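Conserved domain protein (PDB 4IAJ) is of unknown function, a small pneumococcal alpha-beta protein of the DUF4649 family with two helices packed on an antiparallel sheet. Local coordinates at residues 3-7 against 49-53; 29-33 against 62-66; 8-14 against 44-50. One frame throughout, in Å; residues are numbered along the deposited sequence.

The three contacts illustrate how a small domain is built by pairing strands into a sheet and packing helices on one of its faces. Contact 3 pairs strands 7-12 and 46-51; contact 1 lies at the end of that pair, where the chain leads into 7-12. They share Leu49 and Thr50, with centres about 14 Å apart. Contact 2 joins helix 26-35 to the start of helix 65-71 and the residues leading into it, its centre about 12 Å from that of contact 3. It meets the sheet directly: Phe29 CB is 3.8 Å from Ile7 CD1, Ile65 CD1 3.7 Å from Ile9 CD1. Tyr62 N, 2.9 Å from Tyr44 O, probably hydrogen-bonds to the loop before strand 46-51.

Contact 1. Residues 3-7 against 49-53; sequences VLNMI and LTYKG
Met6, a selenomethionine, lays its side chain along that of Lys52, CG to CG 3.4 Å, and carries SE to 5.5 Å from the centroid of the Tyr51 ring, 48° off its normal: an oblique Met-aromatic contact. Residues 3-6 form a loop leading into strand 7-12, opposite the end of strand 46-51, and the pairing is antiparallel. Ile7 and Tyr51 make a non-hydrogen-bonded pair, CA-CA 4.9 Å, with Ile7 CG1 4.2 Å from Tyr51 CD1 at the ring edge; Ile7 (chi1 m) and Tyr51 (chi1 t) both reach Tyr26 of helix 26-35. One step on, Lys52 N donates to Met6 O at 2.6 Å and 167°. On its other flank the strand start carries a classic beta bulge, Met6 and Ile7 together facing Phe23. Lys52 (50/38) and Gly53 (86/-9) then turn the chain with positive phi. A CB on Gly53 would strike Val3 CG2, which lies 3.9 Å from Gly53 CA and 3.6 Å from Lys52 O. A water bridges the gap, accepting from Gly53 N at 2.8 Å and lying 2.9 Å from Asn5 O. Lys52 NZ hydrogen-bonds to the O of Asn78, the C-terminal residue.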
loop_
_atom_site.group_PDB
_atom_site.type_symbol
_atom_site.label_atom_id
_atom_site.label_comp_id
_atom_site.label_asym_id
_atom_site.label_seq_id
_atom_site.Cartn_x
_atom_site.Cartn_y
_atom_site.Cartn_z
ATOM N N VAL B 3 -35.736 -11.514 0.652
ATOM C CA VAL B 3 -34.436 -11.522 1.324
ATOM C C VAL B 3 -34.058 -10.111 1.750
ATOM O O VAL B 3 -34.166 -9.186 0.957
ATOM C CB VAL B 3 -33.329 -12.073 0.390
ATOM C CG1 VAL B 3 -31.994 -12.151 1.114
ATOM C CG2 VAL B 3 -33.728 -13.439 -0.159
ATOM N N LEU B 4 -33.588 -9.940 2.985
ATOM C CA LEU B 4 -33.250 -8.601 3.473
ATOM C C LEU B 4 -32.102 -7.984 2.659
ATOM O O LEU B 4 -32.189 -6.833 2.225
ATOM C CB LEU B 4 -32.895 -8.632 4.963
ATOM C CG LEU B 4 -32.887 -7.282 5.693
ATOM C CD1 LEU B 4 -34.294 -6.700 5.796
ATOM C CD2 LEU B 4 -32.257 -7.430 7.074
ATOM N N ASN B 5 -31.042 -8.759 2.439
ATOM C CA ASN B 5 -29.861 -8.281 1.710
ATOM C C ASN B 5 -29.598 -9.026 0.411
ATOM O O ASN B 5 -29.458 -10.251 0.395
ATOM C CB ASN B 5 -28.637 -8.402 2.595
ATOM C CG ASN B 5 -28.745 -7.552 3.827
ATOM O OD1 ASN B 5 -29.024 -6.359 3.740
ATOM N ND2 ASN B 5 -28.540 -8.157 4.986
HETATM N N MSE B 6 -29.482 -8.276 -0.674
HETATM C CA MSE B 6 -29.176 -8.883 -1.960
HETATM C C MSE B 6 -27.831 -9.600 -1.977
HETATM O O MSE B 6 -27.716 -10.625 -2.641
HETATM C CB MSE B 6 -29.188 -7.830 -3.061
HETATM C CG MSE B 6 -29.926 -8.393 -4.265
HETATM SE SE MSE B 6 -29.854 -6.990 -5.613
HETATM C CE MSE B 6 -31.430 -6.015 -4.948
ATOM N N ILE B 7 -26.828 -9.078 -1.264
ATOM C CA ILE B 7 -25.500 -9.706 -1.196
ATOM C C ILE B 7 -25.032 -9.922 0.251
ATOM O O ILE B 7 -25.062 -9.005 1.063
ATOM C CB ILE B 7 -24.440 -8.908 -1.977
ATOM C CG1 ILE B 7 -24.856 -8.812 -3.438
ATOM C CG2 ILE B 7 -23.080 -9.584 -1.884
ATOM C CD1 ILE B 7 -23.875 -8.084 -4.321
ATOM N N LEU B 49 -20.949 -17.069 -0.632
ATOM C CA LEU B 49 -21.407 -15.900 -1.384
ATOM C C LEU B 49 -22.872 -16.101 -1.722
ATOM O O LEU B 49 -23.213 -17.019 -2.453
ATOM C CB LEU B 49 -20.591 -15.713 -2.655
ATOM C CG LEU B 49 -21.117 -14.728 -3.697
ATOM C CD1 LEU B 49 -21.134 -13.301 -3.150
ATOM C CD2 LEU B 49 -20.273 -14.797 -4.952
ATOM N N THR B 50 -23.728 -15.225 -1.200
ATOM C CA THR B 50 -25.176 -15.371 -1.327
ATOM C C THR B 50 -25.715 -14.170 -2.090
ATOM O O THR B 50 -25.552 -13.018 -1.658
ATOM C CB THR B 50 -25.859 -15.482 0.054
ATOM O OG1 THR B 50 -25.316 -16.594 0.786
ATOM C CG2 THR B 50 -27.337 -15.695 -0.088
ATOM N N TYR B 51 -26.344 -14.450 -3.224
ATOM C CA TYR B 51 -26.933 -13.434 -4.080
ATOM C C TYR B 51 -28.453 -13.597 -4.130
ATOM O O TYR B 51 -28.959 -14.602 -4.627
ATOM C CB TYR B 51 -26.346 -13.527 -5.483
ATOM C CG TYR B 51 -26.941 -12.532 -6.439
ATOM C CD1 TYR B 51 -26.595 -11.188 -6.370
ATOM C CD2 TYR B 51 -27.847 -12.924 -7.409
ATOM C CE1 TYR B 51 -27.136 -10.264 -7.249
ATOM C CE2 TYR B 51 -28.392 -12.008 -8.291
ATOM C CZ TYR B 51 -28.029 -10.677 -8.205
ATOM O OH TYR B 51 -28.551 -9.752 -9.070
ATOM N N LYS B 52 -29.174 -12.597 -3.628
ATOM C CA LYS B 52 -30.637 -12.670 -3.484
ATOM C C LYS B 52 -31.078 -13.948 -2.778
ATOM O O LYS B 52 -32.086 -14.538 -3.142
ATOM C CB LYS B 52 -31.318 -12.575 -4.842
ATOM C CG LYS B 52 -30.847 -11.388 -5.651
ATOM C CD LYS B 52 -31.617 -11.257 -6.954
ATOM C CE LYS B 52 -32.962 -10.612 -6.734
ATOM N NZ LYS B 52 -33.402 -9.954 -7.989
ATOM N N GLY B 53 -30.303 -14.379 -1.789
ATOM C CA GLY B 53 -30.598 -15.592 -1.025
ATOM C C GLY B 53 -30.095 -16.899 -1.613
ATOM O O GLY B 53 -30.169 -17.939 -0.949
HETATM O O HOH W 1 -28.325 -12.757 -0.666
#

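Contact 2. Residues 29-33 against 62-66; sequences FERSQ and YGDIF
Gln33 is folded back rather than extended: chi1 and chi2 are both m (-67° and -80°), which lays its amide group between the two segments, with OE1 3.3 Å from Phe66 CB and NE2 3.7 Å from Tyr62 CE1. The amide reaches polar partners through two waters. One accepts from Gln33 NE2 at 2.9 Å, donates to Ser32 OG at 2.6 Å and also bonds Tyr62 OH at 2.6 Å; the other donates to Gln33 OE1 at 2.8 Å and to Gly63 O at 2.5 Å. Ser32 takes the p rotamer, so that its OG donates to Phe29 O at 2.7 Å, one turn back in the helix. Residues 29-33 are regular helix, while 62-64 lead into helix 65-71, the closest CA pair being Gln33 and Phe66 at 7.5 Å. This is helix packing over one face of an antiparallel sheet. Phe29, Tyr62 and Ile65 all touch Ile9 of strand 7-12, and Phe29 also meets Phe23 edge-to-face. Phe29 (chi1 t, chi2 69°) brings CZ to 3.9 Å from Ile65 CG2 and CE2 to 4.0 Å from Phe66 CD1, at the edge of the Phe66 ring. With chi1 t, Tyr62 carries its ring end closer to 29-33, OH lying 4.4 Å from Phe29 CE1. Glu30, m at chi1 and t at chi2, runs its aliphatic part past the Phe66 ring (chi1 t, chi2 84°), CG 4.0 Å from Phe66 CE1. Beyond this pair of segments, Phe66 packs on Phe66 of a second subunit and Glu30 on Met70 of that subunit.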
loop_
_atom_site.group_PDB
_atom_site.type_symbol
_atom_site.label_atom_id
_atom_site.label_comp_id
_atom_site.label_asym_id
_atom_site.label_seq_id
_atom_site.Cartn_x
_atom_site.Cartn_y
_atom_site.Cartn_z
ATOM N N PHE B 29 -22.768 -2.664 -2.998
ATOM C CA PHE B 29 -21.564 -3.467 -3.155
ATOM C C PHE B 29 -20.588 -2.796 -4.124
ATOM O O PHE B 29 -19.389 -2.637 -3.825
ATOM C CB PHE B 29 -21.950 -4.882 -3.615
ATOM C CG PHE B 29 -20.782 -5.725 -3.987
ATOM C CD1 PHE B 29 -19.895 -6.169 -3.007
ATOM C CD2 PHE B 29 -20.544 -6.045 -5.305
ATOM C CE1 PHE B 29 -18.790 -6.933 -3.347
ATOM C CE2 PHE B 29 -19.446 -6.824 -5.649
ATOM C CZ PHE B 29 -18.568 -7.257 -4.675
ATOM N N GLU B 30 -21.101 -2.363 -5.269
ATOM C CA GLU B 30 -20.285 -1.658 -6.260
ATOM C C GLU B 30 -19.651 -0.395 -5.683
ATOM O O GLU B 30 -18.460 -0.141 -5.900
ATOM C CB GLU B 30 -21.122 -1.296 -7.489
ATOM C CG GLU B 30 -21.551 -2.489 -8.321
ATOM C CD GLU B 30 -22.329 -2.073 -9.561
ATOM O OE1 GLU B 30 -23.283 -1.271 -9.424
ATOM O OE2 GLU B 30 -21.978 -2.541 -10.663
ATOM N N ARG B 31 -20.449 0.391 -4.960
ATOM C CA ARG B 31 -19.947 1.555 -4.254
ATOM C C ARG B 31 -18.783 1.187 -3.332
ATOM O O ARG B 31 -17.790 1.916 -3.297
ATOM C CB ARG B 31 -21.038 2.233 -3.409
ATOM C CG ARG B 31 -21.574 3.531 -3.984
ATOM C CD ARG B 31 -22.294 4.357 -2.913
ATOM N NE ARG B 31 -23.486 3.673 -2.406
ATOM C CZ ARG B 31 -24.651 3.593 -3.050
ATOM N NH1 ARG B 31 -24.812 4.163 -4.245
ATOM N NH2 ARG B 31 -25.666 2.937 -2.499
ATOM N N SER B 32 -18.915 0.088 -2.579
ATOM C CA SER B 32 -17.843 -0.333 -1.654
ATOM C C SER B 32 -16.571 -0.722 -2.414
ATOM O O SER B 32 -15.447 -0.444 -1.953
ATOM C CB SER B 32 -18.286 -1.480 -0.726
ATOM O OG SER B 32 -18.296 -2.745 -1.386
ATOM N N GLN B 33 -16.734 -1.333 -3.590
ATOM C CA GLN B 33 -15.559 -1.698 -4.382
ATOM C C GLN B 33 -14.842 -0.451 -4.915
ATOM O O GLN B 33 -13.602 -0.426 -4.940
ATOM C CB GLN B 33 -15.940 -2.674 -5.497
ATOM C CG GLN B 33 -16.385 -4.025 -4.948
ATOM C CD GLN B 33 -15.220 -4.907 -4.572
ATOM O OE1 GLN B 33 -14.364 -5.188 -5.402
ATOM N NE2 GLN B 33 -15.186 -5.360 -3.330
ATOM N N TYR B 62 -12.151 -12.780 -1.812
ATOM C CA TYR B 62 -13.110 -11.710 -1.685
ATOM C C TYR B 62 -12.884 -10.704 -2.803
ATOM O O TYR B 62 -13.825 -10.254 -3.419
ATOM C CB TYR B 62 -12.969 -11.025 -0.323
ATOM C CG TYR B 62 -13.983 -9.938 -0.065
ATOM C CD1 TYR B 62 -13.818 -8.662 -0.620
ATOM C CD2 TYR B 62 -15.106 -10.171 0.716
ATOM C CE1 TYR B 62 -14.747 -7.668 -0.409
ATOM C CE2 TYR B 62 -16.037 -9.168 0.937
ATOM C CZ TYR B 62 -15.841 -7.919 0.375
ATOM O OH TYR B 62 -16.770 -6.928 0.583
ATOM N N GLY B 63 -11.626 -10.377 -3.061
ATOM C CA GLY B 63 -11.260 -9.392 -4.072
ATOM C C GLY B 63 -11.727 -9.717 -5.470
ATOM O O GLY B 63 -11.981 -8.821 -6.235
ATOM N N ASP B 64 -11.864 -11.001 -5.792
ATOM C CA ASP B 64 -12.305 -11.418 -7.134
ATOM C C ASP B 64 -13.821 -11.542 -7.308
ATOM O O ASP B 64 -14.300 -11.872 -8.407
ATOM C CB ASP B 64 -11.668 -12.764 -7.489
ATOM C CG ASP B 64 -10.237 -12.636 -7.919
ATOM O OD1 ASP B 64 -9.826 -11.538 -8.351
ATOM O OD2 ASP B 64 -9.520 -13.653 -7.862
ATOM N N ILE B 65 -14.586 -11.283 -6.255
ATOM C CA ILE B 65 -16.049 -11.343 -6.364
ATOM C C ILE B 65 -16.627 -10.334 -7.343
ATOM O O ILE B 65 -17.481 -10.682 -8.159
ATOM C CB ILE B 65 -16.759 -11.157 -5.016
ATOM C CG1 ILE B 65 -16.426 -12.311 -4.076
ATOM C CG2 ILE B 65 -18.276 -11.122 -5.233
ATOM C CD1 ILE B 65 -16.935 -12.099 -2.663
ATOM N N PHE B 66 -16.145 -9.095 -7.287
ATOM C CA PHE B 66 -16.643 -8.046 -8.177
ATOM C C PHE B 66 -16.596 -8.470 -9.646
ATOM O O PHE B 66 -17.570 -8.328 -10.368
ATOM C CB PHE B 66 -15.848 -6.744 -7.951
ATOM C CG PHE B 66 -16.325 -5.583 -8.773
ATOM C CD1 PHE B 66 -17.381 -4.801 -8.343
ATOM C CD2 PHE B 66 -15.705 -5.257 -9.965
ATOM C CE1 PHE B 66 -17.828 -3.724 -9.094
ATOM C CE2 PHE B 66 -16.144 -4.184 -10.718
ATOM C CZ PHE B 66 -17.208 -3.414 -10.283
HETATM O O HOH W 2 -16.685 -4.750 -0.919
HETATM O O HOH W 3 -11.878 -6.420 -5.517
#

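Contact 3. Residues 8-14 against 44-50; sequences EITYIDA and YPVQKLT
A classic beta bulge interrupts this strand pair: Gln47 and Lys48 both face Thr10, whose O accepts from Gln47 N at 2.7 Å and from Lys48 N at 3.2 Å. Gln47 makes the corner with phi/psi -87/-37, and the register slips by one residue. Before the slip, Glu8 pairs with Thr50 (N to O 3.0 Å, O to N 2.9 Å), Ile9 with Leu49 at CA-CA 4.8 Å, and Thr10 N with Lys48 O at 2.8 Å; after it Tyr11 faces Val46, and Ile12 N donates to Pro45 O at 3.2 Å. Strands 8-12 and 48-50 run antiparallel, axes 4.8 Å apart at 174°, as the central pair of a four-stranded sheet. Ile9 puts CG1 3.9 Å from Leu49 CD1 and CG2 4.1 Å from Val46 CG1, on the face against which helix 65-71 packs, through Ile65. Thr10, Lys48, Glu8 and Thr50 occupy the opposite face, where Thr10 OG1 hydrogen-bonds Thr20 OG1. Past the strand end, Asp13 CA sits 3.4 Å over the Tyr44 ring centroid, a CH-pi contact, while Ala14 N donates to Tyr44 OH at 3.2 Å. Tyr11 takes the p rotamer, its ring slid aside from the nearly parallel Tyr44 ring, centroids 5.8 Å apart.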
loop_
_atom_site.group_PDB
_atom_site.type_symbol
_atom_site.label_atom_id
_atom_site.label_comp_id
_atom_site.label_asym_id
_atom_site.label_seq_id
_atom_site.Cartn_x
_atom_site.Cartn_y
_atom_site.Cartn_z
ATOM N N GLU B 8 -24.645 -11.161 0.558
ATOM C CA GLU B 8 -24.011 -11.516 1.814
ATOM C C GLU B 8 -22.756 -12.291 1.483
ATOM O O GLU B 8 -22.776 -13.164 0.626
ATOM C CB GLU B 8 -24.928 -12.356 2.688
ATOM C CG GLU B 8 -26.190 -11.611 3.096
ATOM C CD GLU B 8 -26.839 -12.142 4.373
ATOM O OE1 GLU B 8 -26.271 -13.056 5.023
ATOM O OE2 GLU B 8 -27.923 -11.623 4.731
ATOM N N ILE B 9 -21.654 -11.936 2.126
ATOM C CA ILE B 9 -20.379 -12.581 1.856
ATOM C C ILE B 9 -19.754 -13.016 3.175
ATOM O O ILE B 9 -19.620 -12.212 4.091
ATOM C CB ILE B 9 -19.396 -11.652 1.135
ATOM C CG1 ILE B 9 -20.003 -11.082 -0.158
ATOM C CG2 ILE B 9 -18.105 -12.393 0.835
ATOM C CD1 ILE B 9 -19.196 -9.933 -0.744
ATOM N N THR B 10 -19.374 -14.286 3.273
ATOM C CA THR B 10 -18.695 -14.760 4.463
ATOM C C THR B 10 -17.301 -15.217 4.049
ATOM O O THR B 10 -17.131 -15.922 3.064
ATOM C CB THR B 10 -19.464 -15.881 5.170
ATOM O OG1 THR B 10 -20.729 -15.390 5.638
ATOM C CG2 THR B 10 -18.686 -16.375 6.360
ATOM N N TYR B 11 -16.300 -14.764 4.785
ATOM C CA TYR B 11 -14.916 -15.090 4.473
ATOM C C TYR B 11 -14.174 -15.409 5.751
ATOM O O TYR B 11 -14.681 -15.176 6.856
ATOM C CB TYR B 11 -14.256 -13.953 3.694
ATOM C CG TYR B 11 -14.252 -12.641 4.403
ATOM C CD1 TYR B 11 -13.295 -12.345 5.360
ATOM C CD2 TYR B 11 -15.206 -11.693 4.115
ATOM C CE1 TYR B 11 -13.302 -11.118 6.019
ATOM C CE2 TYR B 11 -15.217 -10.479 4.753
ATOM C CZ TYR B 11 -14.282 -10.196 5.708
ATOM O OH TYR B 11 -14.340 -8.973 6.324
ATOM N N ILE B 12 -12.990 -15.986 5.593
ATOM C CA ILE B 12 -12.162 -16.405 6.726
ATOM C C ILE B 12 -10.968 -15.501 6.777
ATOM O O ILE B 12 -10.229 -15.431 5.800
ATOM C CB ILE B 12 -11.634 -17.847 6.586
ATOM C CG1 ILE B 12 -12.751 -18.801 6.138
ATOM C CG2 ILE B 12 -10.997 -18.306 7.895
ATOM C CD1 ILE B 12 -13.908 -18.911 7.099
ATOM N N ASP B 13 -10.761 -14.825 7.904
ATOM C CA ASP B 13 -9.659 -13.873 8.015
ATOM C C ASP B 13 -8.405 -14.579 8.524
ATOM O O ASP B 13 -8.406 -15.810 8.704
ATOM C CB ASP B 13 -10.061 -12.651 8.882
ATOM C CG ASP B 13 -10.242 -12.967 10.342
ATOM O OD1 ASP B 13 -9.773 -14.019 10.848
ATOM O OD2 ASP B 13 -10.889 -12.128 11.011
ATOM N N ALA B 14 -7.351 -13.810 8.764
ATOM C CA ALA B 14 -6.051 -14.375 9.116
ATOM C C ALA B 14 -6.012 -14.961 10.537
ATOM O O ALA B 14 -5.100 -15.716 10.871
ATOM C CB ALA B 14 -4.966 -13.325 8.934
ATOM N N TYR B 44 -8.758 -12.711 1.175
ATOM C CA TYR B 44 -9.263 -13.747 2.044
ATOM C C TYR B 44 -10.145 -14.676 1.228
ATOM O O TYR B 44 -10.901 -14.218 0.370
ATOM C CB TYR B 44 -10.043 -13.152 3.195
ATOM C CG TYR B 44 -9.237 -12.509 4.315
ATOM C CD1 TYR B 44 -7.993 -12.998 4.708
ATOM C CD2 TYR B 44 -9.785 -11.478 5.055
ATOM C CE1 TYR B 44 -7.301 -12.429 5.764
ATOM C CE2 TYR B 44 -9.109 -10.914 6.125
ATOM C CZ TYR B 44 -7.877 -11.396 6.481
ATOM O OH TYR B 44 -7.222 -10.883 7.565
ATOM N N PRO B 45 -10.058 -15.992 1.504
ATOM C CA PRO B 45 -10.954 -16.926 0.819
ATOM C C PRO B 45 -12.410 -16.757 1.235
ATOM O O PRO B 45 -12.712 -16.512 2.414
ATOM C CB PRO B 45 -10.437 -18.301 1.263
ATOM C CG PRO B 45 -9.799 -18.045 2.598
ATOM C CD PRO B 45 -9.228 -16.663 2.524
ATOM N N VAL B 46 -13.308 -16.906 0.264
ATOM C CA VAL B 46 -14.741 -16.766 0.517
ATOM C C VAL B 46 -15.337 -18.122 0.855
ATOM O O VAL B 46 -15.198 -19.087 0.110
ATOM C CB VAL B 46 -15.477 -16.110 -0.662
ATOM C CG1 VAL B 46 -16.984 -16.103 -0.449
ATOM C CG2 VAL B 46 -14.975 -14.680 -0.858
ATOM N N GLN B 47 -15.984 -18.178 2.007
ATOM C CA GLN B 47 -16.627 -19.384 2.459
ATOM C C GLN B 47 -18.041 -19.475 1.925
ATOM O O GLN B 47 -18.495 -20.564 1.606
ATOM C CB GLN B 47 -16.644 -19.413 3.976
ATOM C CG GLN B 47 -16.835 -20.805 4.536
ATOM C CD GLN B 47 -17.466 -20.768 5.899
ATOM O OE1 GLN B 47 -18.548 -20.194 6.076
ATOM N NE2 GLN B 47 -16.793 -21.359 6.882
ATOM N N LYS B 48 -18.745 -18.339 1.840
ATOM C CA LYS B 48 -20.116 -18.305 1.308
ATOM C C LYS B 48 -20.419 -16.985 0.587
ATOM O O LYS B 48 -20.165 -15.926 1.131
ATOM C CB LYS B 48 -21.117 -18.497 2.442
ATOM C CG LYS B 48 -22.574 -18.452 2.025
ATOM C CD LYS B 48 -23.498 -18.820 3.183
ATOM C CE LYS B 48 -23.766 -17.624 4.083
ATOM N NZ LYS B 48 -24.637 -17.973 5.237
ATOM N N LEU B 49 -20.949 -17.069 -0.632
ATOM C CA LEU B 49 -21.407 -15.900 -1.384
ATOM C C LEU B 49 -22.872 -16.101 -1.722
ATOM O O LEU B 49 -23.213 -17.019 -2.453
ATOM C CB LEU B 49 -20.591 -15.713 -2.655
ATOM C CG LEU B 49 -21.117 -14.728 -3.697
ATOM C CD1 LEU B 49 -21.134 -13.301 -3.150
ATOM C CD2 LEU B 49 -20.273 -14.797 -4.952
ATOM N N THR B 50 -23.728 -15.225 -1.200
ATOM C CA THR B 50 -25.176 -15.371 -1.327
ATOM C C THR B 50 -25.715 -14.170 -2.090
ATOM O O THR B 50 -25.552 -13.018 -1.658
ATOM C CB THR B 50 -25.859 -15.482 0.054
ATOM O OG1 THR B 50 -25.316 -16.594 0.786
ATOM C CG2 THR B 50 -27.337 -15.695 -0.088
#